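Local coordinates for sulfur oxidation protein SOXB (Thermus thermophilus, PDB 2WDD) that hydrolyses a sulfur-sulfur bond in the Sox sulfur oxidation pathway, probably at its pair of manganese ions, the substrate being a cysteine S-thiosulfonate, at residues V89-L94 with G407-P412; T362-S367 with V529-L534; T369-R374 with D382-E387; A423-T428 with A505-R510. One frame throughout, in Å; residues are numbered along the deposited sequence. Where two conformers were deposited one is given.

How the contacts relate
All four contacts are largely buried, but they differ in chemistry with their place in the fold. Contacts 1 and 2 are purely apolar between side chains; the centre of contact 2 lies farthest from that of the chain, about 24 Å, and its L364 is partly exposed. Contact 3 adds a buried salt bridge, and contact 4 joins aromatic packing to a water bridge. Helix 380-392 of contact 3 lies against helix 526-537 of contact 2, where L530 meets V385, and V385 also touches Y507 of contact 4. Segments 407-412 and 369-374 run side by side, with a probable hydrogen bond between I410 O and L371 N, while Y424 of contact 4 packs against both.

Contact 1 (V89-L94 with G407-P412)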
loop_
_atom_site.group_PDB
_atom_site.type_symbol
_atom_site.label_atom_id
_atom_site.label_comp_id
_atom_site.label_asym_id
_atom_site.label_seq_id
_atom_site.Cartn_x
_atom_site.Cartn_y
_atom_site.Cartn_z
ATOM N N VAL A 89 11.781 -9.168 10.976
ATOM C CA VAL A 89 12.728 -9.723 11.952
ATOM C C VAL A 89 12.894 -8.763 13.137
ATOM O O VAL A 89 13.076 -7.567 12.938
ATOM C CB VAL A 89 14.075 -10.082 11.280
ATOM C CG1 VAL A 89 15.130 -10.467 12.321
ATOM C CG2 VAL A 89 13.869 -11.226 10.285
ATOM N N ASP A 90 12.788 -9.296 14.355
ATOM C CA ASP A 90 12.920 -8.506 15.592
ATOM C C ASP A 90 11.908 -7.384 15.720
ATOM O O ASP A 90 12.125 -6.438 16.480
ATOM C CB ASP A 90 14.329 -7.903 15.731
ATOM C CG ASP A 90 15.439 -8.921 15.525
ATOM O OD1 ASP A 90 15.303 -10.069 15.992
ATOM O OD2 ASP A 90 16.473 -8.539 14.938
ATOM N N PHE A 91 10.802 -7.469 14.989
ATOM C CA PHE A 91 9.868 -6.350 14.964
ATOM C C PHE A 91 9.435 -5.743 16.286
ATOM O O PHE A 91 9.594 -4.536 16.489
ATOM C CB PHE A 91 8.664 -6.597 14.063
ATOM C CG PHE A 91 7.767 -5.401 13.946
ATOM C CD1 PHE A 91 8.093 -4.354 13.094
ATOM C CD2 PHE A 91 6.651 -5.277 14.758
ATOM C CE1 PHE A 91 7.277 -3.226 13.004
ATOM C CE2 PHE A 91 5.852 -4.146 14.703
ATOM C CZ PHE A 91 6.160 -3.120 13.819
ATOM N N VAL A 92 8.823 -6.540 17.154
ATOM C CA VAL A 92 8.331 -5.970 18.398
ATOM C C VAL A 92 9.462 -5.317 19.190
ATOM O O VAL A 92 9.314 -4.194 19.680
ATOM C CB VAL A 92 7.557 -6.985 19.242
ATOM C CG1 VAL A 92 7.192 -6.369 20.593
ATOM C CG2 VAL A 92 6.312 -7.456 18.497
ATOM N N GLU A 93 10.593 -6.016 19.300
ATOM C CA GLU A 93 11.730 -5.481 20.040
ATOM C C GLU A 93 12.180 -4.142 19.466
ATOM O O GLU A 93 12.402 -3.182 20.211
ATOM C CB GLU A 93 12.891 -6.479 20.051
ATOM C CG GLU A 93 12.564 -7.793 20.743
ATOM C CD GLU A 93 13.788 -8.656 20.989
ATOM O OE1 GLU A 93 14.775 -8.149 21.563
ATOM O OE2 GLU A 93 13.756 -9.851 20.629
ATOM N N LEU A 94 12.283 -4.060 18.144
ATOM C CA LEU A 94 12.708 -2.816 17.507
ATOM C C LEU A 94 11.655 -1.711 17.583
ATOM O O LEU A 94 11.995 -0.533 17.648
ATOM C CB LEU A 94 13.167 -3.058 16.067
ATOM C CG LEU A 94 14.375 -3.997 15.999
ATOM C CD1 LEU A 94 14.876 -4.131 14.565
ATOM C CD2 LEU A 94 15.497 -3.511 16.931
ATOM N N GLY A 407 -2.902 -0.660 6.126
ATOM C CA GLY A 407 -3.277 -1.095 7.457
ATOM C C GLY A 407 -2.310 -0.531 8.484
ATOM O O GLY A 407 -1.676 0.504 8.269
ATOM N N THR A 408 -2.202 -1.216 9.616
ATOM C CA THR A 408 -1.352 -0.758 10.704
ATOM C C THR A 408 -0.988 -1.992 11.515
ATOM O O THR A 408 -1.450 -3.096 11.207
ATOM C CB THR A 408 -2.090 0.335 11.509
ATOM O OG1 THR A 408 -1.187 1.007 12.393
ATOM C CG2 THR A 408 -3.230 -0.266 12.310
ATOM N N THR A 409 -0.157 -1.824 12.531
ATOM C CA THR A 409 0.270 -2.954 13.341
ATOM C C THR A 409 0.048 -2.625 14.816
ATOM O O THR A 409 0.489 -1.585 15.281
ATOM C CB THR A 409 1.765 -3.269 13.074
ATOM O OG1 THR A 409 1.981 -3.492 11.672
ATOM C CG2 THR A 409 2.203 -4.494 13.850
ATOM N N ILE A 410 -0.626 -3.514 15.541
ATOM C CA ILE A 410 -0.892 -3.314 16.976
ATOM C C ILE A 410 0.101 -4.133 17.787
ATOM O O ILE A 410 0.235 -5.337 17.589
ATOM C CB ILE A 410 -2.329 -3.744 17.328
ATOM C CG1 ILE A 410 -3.323 -3.118 16.354
ATOM C CG2 ILE A 410 -2.667 -3.369 18.771
ATOM C CD1 ILE A 410 -3.272 -1.632 16.366
ATOM N N LEU A 411 0.792 -3.482 18.713
ATOM C CA LEU A 411 1.795 -4.172 19.519
ATOM C C LEU A 411 1.153 -4.912 20.679
ATOM O O LEU A 411 0.048 -4.575 21.112
ATOM C CB LEU A 411 2.799 -3.166 20.081
ATOM C CG LEU A 411 3.612 -2.339 19.082
ATOM C CD1 LEU A 411 4.623 -1.461 19.855
ATOM C CD2 LEU A 411 4.331 -3.280 18.123
ATOM N N PRO A 412 1.874 -5.883 21.248
ATOM C CA PRO A 412 1.324 -6.572 22.419
ATOM C C PRO A 412 1.065 -5.559 23.530
ATOM O O PRO A 412 1.900 -4.688 23.799
ATOM C CB PRO A 412 2.460 -7.514 22.829
ATOM C CG PRO A 412 3.228 -7.752 21.561
ATOM C CD PRO A 412 3.165 -6.456 20.820
#
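F91 and V92, in the first turn of helix 91-98, face T409, L411 and P412 of an extended loop, a helix-on-loop contact that joins the N-terminal part of the chain to the C-terminal domain of the 5'-nucleotidase type. Three orientations define it. The side chains of F91 and T409 come from opposite directions and meet where the ring carbon CE2 of F91 lies 3.8 Å from CG2 of T409. L411 instead crosses F91 at about a right angle; its first bond leaves its backbone alongside the helix, and only the branch end swings in, bringing CD2 to 3.8 Å from the same F91 CE2. One corner of the ring is thus held by two methyl groups.

The threonine divides its two branches between two tasks. Its CG2 is anti to the backbone N and faces the ring, while OG1 (chi1 -56°) stands anti to the carbonyl carbon and is hydrogen-bonded to M47 N, so the apolar branch alone serves this contact. Nearby, P412 O accepts a hydrogen bond from R96, one turn further along the helix, and the side chain of T409 lies about 11 Å from that of the manganese ligand H288. At the other end of the contact V92 and P412 reach toward each other, and the valine presents both its branches: CG1 and CG2 each lie 4.0 Å from P412 CD.

Contact 2 (T362-S367 with V529-L534)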
loop_
_atom_site.group_PDB
_atom_site.type_symbol
_atom_site.label_atom_id
_atom_site.label_comp_id
_atom_site.label_asym_id
_atom_site.label_seq_id
_atom_site.Cartn_x
_atom_site.Cartn_y
_atom_site.Cartn_z
ATOM N N THR A 362 -10.329 6.464 22.150
ATOM C CA THR A 362 -10.651 5.711 23.356
ATOM C C THR A 362 -10.409 4.232 23.067
ATOM O O THR A 362 -10.735 3.740 21.987
ATOM C CB THR A 362 -12.090 5.968 23.830
ATOM O OG1 THR A 362 -12.291 7.376 23.995
ATOM C CG2 THR A 362 -12.343 5.264 25.164
ATOM N N PRO A 363 -9.826 3.508 24.028
ATOM C CA PRO A 363 -9.597 2.091 23.726
ATOM C C PRO A 363 -10.896 1.312 23.575
ATOM O O PRO A 363 -11.842 1.494 24.353
ATOM C CB PRO A 363 -8.834 1.582 24.958
ATOM C CG PRO A 363 -8.258 2.799 25.590
ATOM C CD PRO A 363 -9.237 3.900 25.319
ATOM N N LEU A 364 -10.934 0.441 22.572
ATOM C CA LEU A 364 -12.070 -0.434 22.358
ATOM C C LEU A 364 -11.759 -1.759 23.044
ATOM O O LEU A 364 -12.625 -2.372 23.664
ATOM C CB LEU A 364 -12.309 -0.662 20.869
ATOM C CG LEU A 364 -12.847 0.511 20.055
ATOM C CD1 LEU A 364 -12.758 0.169 18.582
ATOM C CD2 LEU A 364 -14.299 0.802 20.452
ATOM N N ALA A 365 -10.505 -2.188 22.938
ATOM C CA ALA A 365 -10.061 -3.419 23.575
ATOM C C ALA A 365 -8.546 -3.405 23.594
ATOM O O ALA A 365 -7.923 -2.610 22.897
ATOM C CB ALA A 365 -10.552 -4.643 22.795
ATOM N N VAL A 366 -7.962 -4.283 24.394
ATOM C CA VAL A 366 -6.508 -4.409 24.440
ATOM C C VAL A 366 -6.088 -5.677 23.706
ATOM O O VAL A 366 -6.678 -6.746 23.900
ATOM C CB VAL A 366 -5.987 -4.413 25.891
ATOM C CG1 VAL A 366 -4.506 -4.825 25.935
ATOM C CG2 VAL A 366 -6.186 -3.043 26.508
ATOM N N SER A 367 -5.075 -5.563 22.851
ATOM C CA SER A 367 -4.553 -6.738 22.170
ATOM C C SER A 367 -3.372 -7.276 22.961
ATOM O O SER A 367 -2.414 -6.550 23.241
ATOM C CB SER A 367 -4.075 -6.399 20.757
ATOM O OG SER A 367 -3.668 -7.590 20.113
ATOM N N VAL A 529 -19.134 -3.901 13.038
ATOM C CA VAL A 529 -19.136 -5.255 13.565
ATOM C C VAL A 529 -17.925 -5.429 14.476
ATOM O O VAL A 529 -18.024 -5.972 15.578
ATOM C CB VAL A 529 -19.130 -6.287 12.404
ATOM C CG1 VAL A 529 -19.032 -7.709 12.928
ATOM C CG2 VAL A 529 -20.368 -6.118 11.521
ATOM N N LEU A 530 -16.772 -4.946 14.015
ATOM C CA LEU A 530 -15.561 -5.059 14.807
ATOM C C LEU A 530 -15.656 -4.336 16.135
ATOM O O LEU A 530 -15.258 -4.878 17.164
ATOM C CB LEU A 530 -14.363 -4.534 14.027
ATOM C CG LEU A 530 -14.031 -5.397 12.813
ATOM C CD1 LEU A 530 -12.945 -4.733 12.005
ATOM C CD2 LEU A 530 -13.601 -6.802 13.255
ATOM N N ALA A 531 -16.177 -3.113 16.113
ATOM C CA ALA A 531 -16.303 -2.337 17.338
ATOM C C ALA A 531 -17.255 -3.042 18.311
ATOM O O ALA A 531 -16.971 -3.109 19.496
ATOM C CB ALA A 531 -16.753 -0.909 17.055
ATOM N N GLU A 532 -18.347 -3.601 17.796
ATOM C CA GLU A 532 -19.301 -4.324 18.636
ATOM C C GLU A 532 -18.621 -5.492 19.346
ATOM O O GLU A 532 -18.805 -5.708 20.548
ATOM C CB GLU A 532 -20.455 -4.852 17.781
ATOM C CG GLU A 532 -21.634 -3.912 17.695
ATOM C CD GLU A 532 -22.754 -4.456 16.833
ATOM O OE1 GLU A 532 -22.798 -5.681 16.604
ATOM O OE2 GLU A 532 -23.584 -3.653 16.375
ATOM N N TYR A 533 -17.837 -6.258 18.596
ATOM C CA TYR A 533 -17.136 -7.405 19.143
ATOM C C TYR A 533 -16.094 -6.969 20.171
ATOM O O TYR A 533 -16.060 -7.475 21.290
ATOM C CB TYR A 533 -16.441 -8.165 18.017
ATOM C CG TYR A 533 -15.544 -9.287 18.489
ATOM C CD1 TYR A 533 -16.074 -10.429 19.068
ATOM C CD2 TYR A 533 -14.162 -9.191 18.367
ATOM C CE1 TYR A 533 -15.247 -11.480 19.473
ATOM C CE2 TYR A 533 -13.335 -10.227 18.770
ATOM C CZ TYR A 533 -13.878 -11.359 19.334
ATOM O OH TYR A 533 -13.044 -12.385 19.733
ATOM N N LEU A 534 -15.223 -6.044 19.776
ATOM C CA LEU A 534 -14.153 -5.585 20.654
ATOM C C LEU A 534 -14.641 -4.980 21.969
ATOM O O LEU A 534 -14.087 -5.285 23.030
ATOM C CB LEU A 534 -13.236 -4.598 19.922
ATOM C CG LEU A 534 -12.474 -5.184 18.727
ATOM C CD1 LEU A 534 -11.718 -4.070 17.997
ATOM C CD2 LEU A 534 -11.504 -6.270 19.181
#
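A365 and L534 form the close centre of a helix-on-sheet contact, in which helix 526-537 covers strand 365-367, the middle strand of a small three-stranded mixed sheet. Their CA atoms are 5.5 Å apart, an approach that the small alanine side chain permits. The methyl CB of A365 lies 3.9 Å from CB of L534 and 4.1 Å from L534 CD2, and it also comes to 3.6 Å from the carbonyl oxygen L534 O. L534 also packs on I416 and V540, from the two strands that flank 365-367, so that one leucine touches all three strands.

Packing slackens toward L364, which is partly open to solvent and follows the exposed P363. Its CB is 4.2 Å from L534 CB, and its branch extends along the helix by way of a CG anti to the carbonyl carbon (chi1 -71°). There its CD1 comes no nearer than 4.4 Å to the methyl CB of A531, and W418 of helix 418-425 touches both residues. Where strand and helix backbones come together, two carbonyl oxygens, both acceptors and so not hydrogen-bonded, lie close without pointing at each other: L364 O is 3.3 Å from L534 O.

Contact 3 (T369-R374 with D382-E387); sequences TLLYKR and DQLVGE
Segment 369-374 runs extended as far as Y372, then kinks at K373, whose psi of -42° departs from the extended run, while segment 382-387 is regular helix. The two backbones close up toward the kink: the CA atoms of L371 and L384 are 8.3 Å apart, those of K373 and D382 6.6 Å. At the wider end two leucines bridge the distance, crossing at about a right angle. L371 CD1 lies 3.6 Å from L384 CD1 in the conformer described, though L384 also adopts a second one.

The connection between the segments is only seven residues long, and helix 380-392, which belongs to the 5'-nucleotidase C-terminal domain, folds back on the chain leading into it. At the narrow end K373 and D382 also cross at about a right angle. A bend at the second torsion of the lysine (chi2 79°) brings its chain past the oxygen side of the carboxylate, close to its plane, with CD 3.5 Å from D382 OD2, and carries NZ to D382 OD1, where a buried salt bridge of 2.7 Å uses the syn lone pair. NZ is also hydrogen-bonded to P402 O. The other oxygen, OD2, is taken by R468 and S379, which fixes the rotation of the carboxylate and is likely to keep it charged. With a methionine at K373, D382 OD1 and the P402 carbonyl would probably lose the donor they share. On the partly exposed flank of the helix, Q383 NE2 donates to E387 OE2 over 2.8 Å, one turn along and almost in the plane of the amide.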
loop_
_atom_site.group_PDB
_atom_site.type_symbol
_atom_site.label_atom_id
_atom_site.label_comp_id
_atom_site.label_asym_id
_atom_site.label_seq_id
_atom_site.Cartn_x
_atom_site.Cartn_y
_atom_site.Cartn_z
ATOM N N THR A 369 -1.339 -9.654 21.974
ATOM C CA THR A 369 -0.240 -10.023 21.098
ATOM C C THR A 369 -0.236 -9.180 19.825
ATOM O O THR A 369 -1.138 -8.394 19.586
ATOM C CB THR A 369 -0.268 -11.521 20.767
ATOM O OG1 THR A 369 -1.463 -11.813 20.042
ATOM C CG2 THR A 369 -0.253 -12.360 22.050
ATOM N N LEU A 370 0.808 -9.354 19.021
ATOM C CA LEU A 370 0.984 -8.586 17.793
ATOM C C LEU A 370 -0.105 -8.834 16.766
ATOM O O LEU A 370 -0.322 -9.974 16.359
ATOM C CB LEU A 370 2.304 -8.999 17.145
ATOM C CG LEU A 370 2.749 -8.160 15.941
ATOM C CD1 LEU A 370 3.092 -6.750 16.387
ATOM C CD2 LEU A 370 3.948 -8.841 15.257
ATOM N N LEU A 371 -0.739 -7.760 16.308
ATOM C CA LEU A 371 -1.737 -7.849 15.240
ATOM C C LEU A 371 -1.109 -7.185 14.007
ATOM O O LEU A 371 -0.829 -5.984 14.008
ATOM C CB LEU A 371 -3.030 -7.115 15.625
ATOM C CG LEU A 371 -3.808 -7.758 16.775
ATOM C CD1 LEU A 371 -4.998 -6.879 17.178
ATOM C CD2 LEU A 371 -4.292 -9.165 16.343
ATOM N N TYR A 372 -0.829 -7.991 12.986
ATOM C CA TYR A 372 -0.236 -7.472 11.752
ATOM C C TYR A 372 -1.160 -7.842 10.597
ATOM O O TYR A 372 -1.956 -8.779 10.699
ATOM C CB TYR A 372 1.180 -8.028 11.519
ATOM C CG TYR A 372 1.251 -9.537 11.399
ATOM C CD1 TYR A 372 1.211 -10.157 10.153
ATOM C CD2 TYR A 372 1.350 -10.346 12.529
ATOM C CE1 TYR A 372 1.322 -11.536 10.031
ATOM C CE2 TYR A 372 1.434 -11.718 12.420
ATOM C CZ TYR A 372 1.388 -12.318 11.171
ATOM O OH TYR A 372 1.483 -13.685 11.050
ATOM N N LYS A 373 -1.039 -7.097 9.505
ATOM C CA LYS A 373 -1.904 -7.265 8.349
ATOM C C LYS A 373 -1.250 -7.827 7.094
ATOM O O LYS A 373 -1.841 -8.644 6.392
ATOM C CB LYS A 373 -2.514 -5.901 7.984
ATOM C CG LYS A 373 -3.219 -5.874 6.625
ATOM C CD LYS A 373 -4.607 -6.501 6.740
ATOM C CE LYS A 373 -5.300 -6.641 5.380
ATOM N NZ LYS A 373 -6.765 -6.890 5.575
ATOM N N ARG A 374 -0.049 -7.361 6.774
ATOM C CA ARG A 374 0.595 -7.758 5.528
ATOM C C ARG A 374 1.203 -9.150 5.498
ATOM O O ARG A 374 1.909 -9.545 6.424
ATOM C CB ARG A 374 1.623 -6.714 5.095
ATOM C CG ARG A 374 1.023 -5.357 4.753
ATOM C CD ARG A 374 1.588 -4.826 3.445
ATOM N NE ARG A 374 1.617 -5.856 2.411
ATOM C CZ ARG A 374 2.615 -6.022 1.549
ATOM N NH1 ARG A 374 2.552 -6.985 0.642
ATOM N NH2 ARG A 374 3.663 -5.212 1.574
ATOM N N ASP A 382 -6.245 -10.254 10.265
ATOM C CA ASP A 382 -7.353 -10.811 9.494
ATOM C C ASP A 382 -8.021 -11.968 10.220
ATOM O O ASP A 382 -9.235 -12.184 10.088
ATOM C CB ASP A 382 -6.924 -11.193 8.081
ATOM C CG ASP A 382 -6.555 -9.988 7.244
ATOM O OD1 ASP A 382 -7.365 -9.038 7.160
ATOM O OD2 ASP A 382 -5.409 -9.935 6.756
ATOM N N GLN A 383 -7.248 -12.702 11.014
ATOM C CA GLN A 383 -7.855 -13.762 11.797
ATOM C C GLN A 383 -8.783 -13.138 12.840
ATOM O O GLN A 383 -9.888 -13.636 13.067
ATOM C CB GLN A 383 -6.831 -14.695 12.442
ATOM C CG GLN A 383 -7.535 -15.695 13.344
ATOM C CD GLN A 383 -6.653 -16.796 13.855
ATOM O OE1 GLN A 383 -5.691 -17.188 13.207
ATOM N NE2 GLN A 383 -7.017 -17.352 15.012
ATOM N N LEU A 384 -8.352 -12.043 13.462
ATOM C CA LEU A 384 -9.188 -11.367 14.449
ATOM C C LEU A 384 -10.523 -10.968 13.815
ATOM O O LEU A 384 -11.591 -11.175 14.402
ATOM C CB LEU A 384 -8.465 -10.132 14.993
ATOM C CG LEU A 384 -9.195 -9.285 16.036
ATOM C CD1 LEU A 384 -8.197 -8.404 16.778
ATOM C CD2 LEU A 384 -10.264 -8.434 15.371
ATOM N N VAL A 385 -10.469 -10.399 12.610
ATOM C CA VAL A 385 -11.697 -10.001 11.930
ATOM C C VAL A 385 -12.581 -11.234 11.699
ATOM O O VAL A 385 -13.795 -11.194 11.917
ATOM C CB VAL A 385 -11.395 -9.261 10.617
ATOM C CG1 VAL A 385 -12.692 -9.023 9.817
ATOM C CG2 VAL A 385 -10.682 -7.944 10.899
ATOM N N GLY A 386 -11.975 -12.349 11.299
ATOM C CA GLY A 386 -12.718 -13.572 11.081
ATOM C C GLY A 386 -13.408 -14.026 12.353
ATOM O O GLY A 386 -14.574 -14.422 12.314
ATOM N N GLU A 387 -12.691 -13.955 13.476
ATOM C CA GLU A 387 -13.266 -14.335 14.769
ATOM C C GLU A 387 -14.393 -13.392 15.180
ATOM O O GLU A 387 -15.413 -13.837 15.734
ATOM C CB GLU A 387 -12.184 -14.361 15.849
ATOM C CG GLU A 387 -11.136 -15.449 15.610
ATOM C CD GLU A 387 -10.117 -15.536 16.727
ATOM O OE1 GLU A 387 -10.316 -14.880 17.770
ATOM O OE2 GLU A 387 -9.127 -16.272 16.571
#

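Contact 4 (A423-T428 with A505-R510)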
loop_
_atom_site.group_PDB
_atom_site.type_symbol
_atom_site.label_atom_id
_atom_site.label_comp_id
_atom_site.label_asym_id
_atom_site.label_seq_id
_atom_site.Cartn_x
_atom_site.Cartn_y
_atom_site.Cartn_z
ATOM N N ALA A 423 -7.946 2.541 9.971
ATOM C CA ALA A 423 -6.691 2.247 9.265
ATOM C C ALA A 423 -6.730 0.862 8.603
ATOM O O ALA A 423 -6.112 0.643 7.566
ATOM C CB ALA A 423 -5.509 2.322 10.217
ATOM N N TYR A 424 -7.432 -0.077 9.232
ATOM C CA TYR A 424 -7.527 -1.433 8.716
ATOM C C TYR A 424 -8.697 -1.657 7.767
ATOM O O TYR A 424 -8.641 -2.542 6.905
ATOM C CB TYR A 424 -7.744 -2.399 9.881
ATOM C CG TYR A 424 -6.521 -2.760 10.687
ATOM C CD1 TYR A 424 -5.438 -3.416 10.099
ATOM C CD2 TYR A 424 -6.534 -2.624 12.079
ATOM C CE1 TYR A 424 -4.358 -3.859 10.877
ATOM C CE2 TYR A 424 -5.470 -3.064 12.868
ATOM C CZ TYR A 424 -4.377 -3.666 12.263
ATOM O OH TYR A 424 -3.331 -4.108 13.052
ATOM N N THR A 425 -9.812 -0.965 8.013
ATOM C CA THR A 425 -11.040 -1.255 7.279
ATOM C C THR A 425 -11.761 -0.032 6.737
ATOM O O THR A 425 -12.958 -0.108 6.405
ATOM C CB THR A 425 -12.028 -2.080 8.152
ATOM O OG1 THR A 425 -12.481 -1.285 9.259
ATOM C CG2 THR A 425 -11.390 -3.369 8.674
ATOM N N GLY A 426 -11.044 1.084 6.654
ATOM C CA GLY A 426 -11.595 2.342 6.189
ATOM C C GLY A 426 -11.832 2.441 4.696
ATOM O O GLY A 426 -11.327 3.365 4.041
ATOM N N PHE A 427 -12.566 1.479 4.143
ATOM C CA PHE A 427 -12.999 1.530 2.744
ATOM C C PHE A 427 -14.165 2.513 2.701
ATOM O O PHE A 427 -14.962 2.567 3.636
ATOM C CB PHE A 427 -13.616 0.187 2.320
ATOM C CG PHE A 427 -12.647 -0.959 2.296
ATOM C CD1 PHE A 427 -12.090 -1.387 1.093
ATOM C CD2 PHE A 427 -12.342 -1.652 3.460
ATOM C CE1 PHE A 427 -11.209 -2.479 1.051
ATOM C CE2 PHE A 427 -11.452 -2.729 3.434
ATOM C CZ PHE A 427 -10.863 -3.119 2.240
ATOM N N THR A 428 -14.351 3.202 1.582
ATOM C CA THR A 428 -15.542 4.045 1.463
ATOM C C THR A 428 -16.748 3.136 1.188
ATOM O O THR A 428 -17.892 3.611 1.170
ATOM C CB THR A 428 -15.412 5.073 0.331
ATOM O OG1 THR A 428 -15.063 4.395 -0.878
ATOM C CG2 THR A 428 -14.389 6.172 0.685
ATOM N N ALA A 505 -18.992 -14.837 4.384
ATOM C CA ALA A 505 -19.057 -13.415 4.686
ATOM C C ALA A 505 -17.863 -12.792 3.988
ATOM O O ALA A 505 -16.833 -13.433 3.843
ATOM C CB ALA A 505 -18.990 -13.163 6.193
ATOM N N ALA A 506 -18.022 -11.574 3.486
ATOM C CA ALA A 506 -16.913 -10.907 2.801
ATOM C C ALA A 506 -17.108 -9.414 2.877
ATOM O O ALA A 506 -18.236 -8.937 2.938
ATOM C CB ALA A 506 -16.855 -11.340 1.336
ATOM N N TYR A 507 -16.009 -8.670 2.834
ATOM C CA TYR A 507 -16.082 -7.219 2.789
ATOM C C TYR A 507 -14.869 -6.722 1.999
ATOM O O TYR A 507 -13.871 -7.443 1.858
ATOM C CB TYR A 507 -16.087 -6.606 4.204
ATOM C CG TYR A 507 -14.753 -6.666 4.909
ATOM C CD1 TYR A 507 -13.900 -5.568 4.894
ATOM C CD2 TYR A 507 -14.374 -7.783 5.651
ATOM C CE1 TYR A 507 -12.692 -5.586 5.546
ATOM C CE2 TYR A 507 -13.132 -7.824 6.295
ATOM C CZ TYR A 507 -12.306 -6.702 6.240
ATOM O OH TYR A 507 -11.085 -6.670 6.879
ATOM N N GLY A 508 -14.980 -5.515 1.456
ATOM C CA GLY A 508 -13.888 -4.879 0.722
ATOM C C GLY A 508 -13.612 -5.390 -0.682
ATOM O O GLY A 508 -12.528 -5.128 -1.231
ATOM N N GLY A 509 -14.577 -6.075 -1.294
ATOM C CA GLY A 509 -14.392 -6.612 -2.627
ATOM C C GLY A 509 -15.695 -6.849 -3.364
ATOM O O GLY A 509 -16.677 -6.135 -3.149
ATOM N N ARG A 510 -15.696 -7.855 -4.229
ATOM C CA ARG A 510 -16.848 -8.174 -5.068
ATOM C C ARG A 510 -17.326 -9.612 -4.954
ATOM O O ARG A 510 -18.142 -10.058 -5.759
ATOM C CB ARG A 510 -16.473 -7.961 -6.537
ATOM C CG ARG A 510 -16.285 -6.530 -6.908
ATOM C CD ARG A 510 -15.763 -6.426 -8.325
ATOM N NE ARG A 510 -15.601 -5.038 -8.687
ATOM C CZ ARG A 510 -15.392 -4.613 -9.924
ATOM N NH1 ARG A 510 -15.328 -5.480 -10.926
ATOM N NH2 ARG A 510 -15.271 -3.315 -10.147
HETATM O O HOH W 1 -8.754 -5.362 7.198
#
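The rings of F427 and Y507 stand almost perpendicular, their planes at 89° and centroids 6.0 Å apart, where the chain around the C-terminal part of helix 418-425 meets that of strand 501-507 in the C-terminal domain of the 5'-nucleotidase type. Over one face of F427 lies the CA of G508, 3.9 Å from the ring centroid and 20° off the normal, a CH-pi contact. F427 CE2 approaches the edge of the Y507 ring, near its plane, at 3.8 Å from Y507 CE1. Y429 makes an edge-to-face pair with F427, and W406 also meets it.

G508 suits this place for two reasons: its phi is positive, and a CB would run into F427 CZ. Were F427 an alanine, the CA of G508 would be likely to lose the ring beneath it, and the edge of Y507 its aromatic neighbour. The side chain of F427 lies about 9 Å from those of the manganese ligands H38 and H163.

Y507 CG sits between its backbone N and carbonyl carbon (chi1 73°), which sends the ring toward T425 and F427. T425 comes across the far end of Y507, its CG2 3.8 Å from Y507 OH, while its OG1 is hydrogen-bonded to L421 O. A water in the plane of the tyrosine ring sits 2.7 Å from Y507 OH and donates a 2.8 Å hydrogen bond to Y424 O.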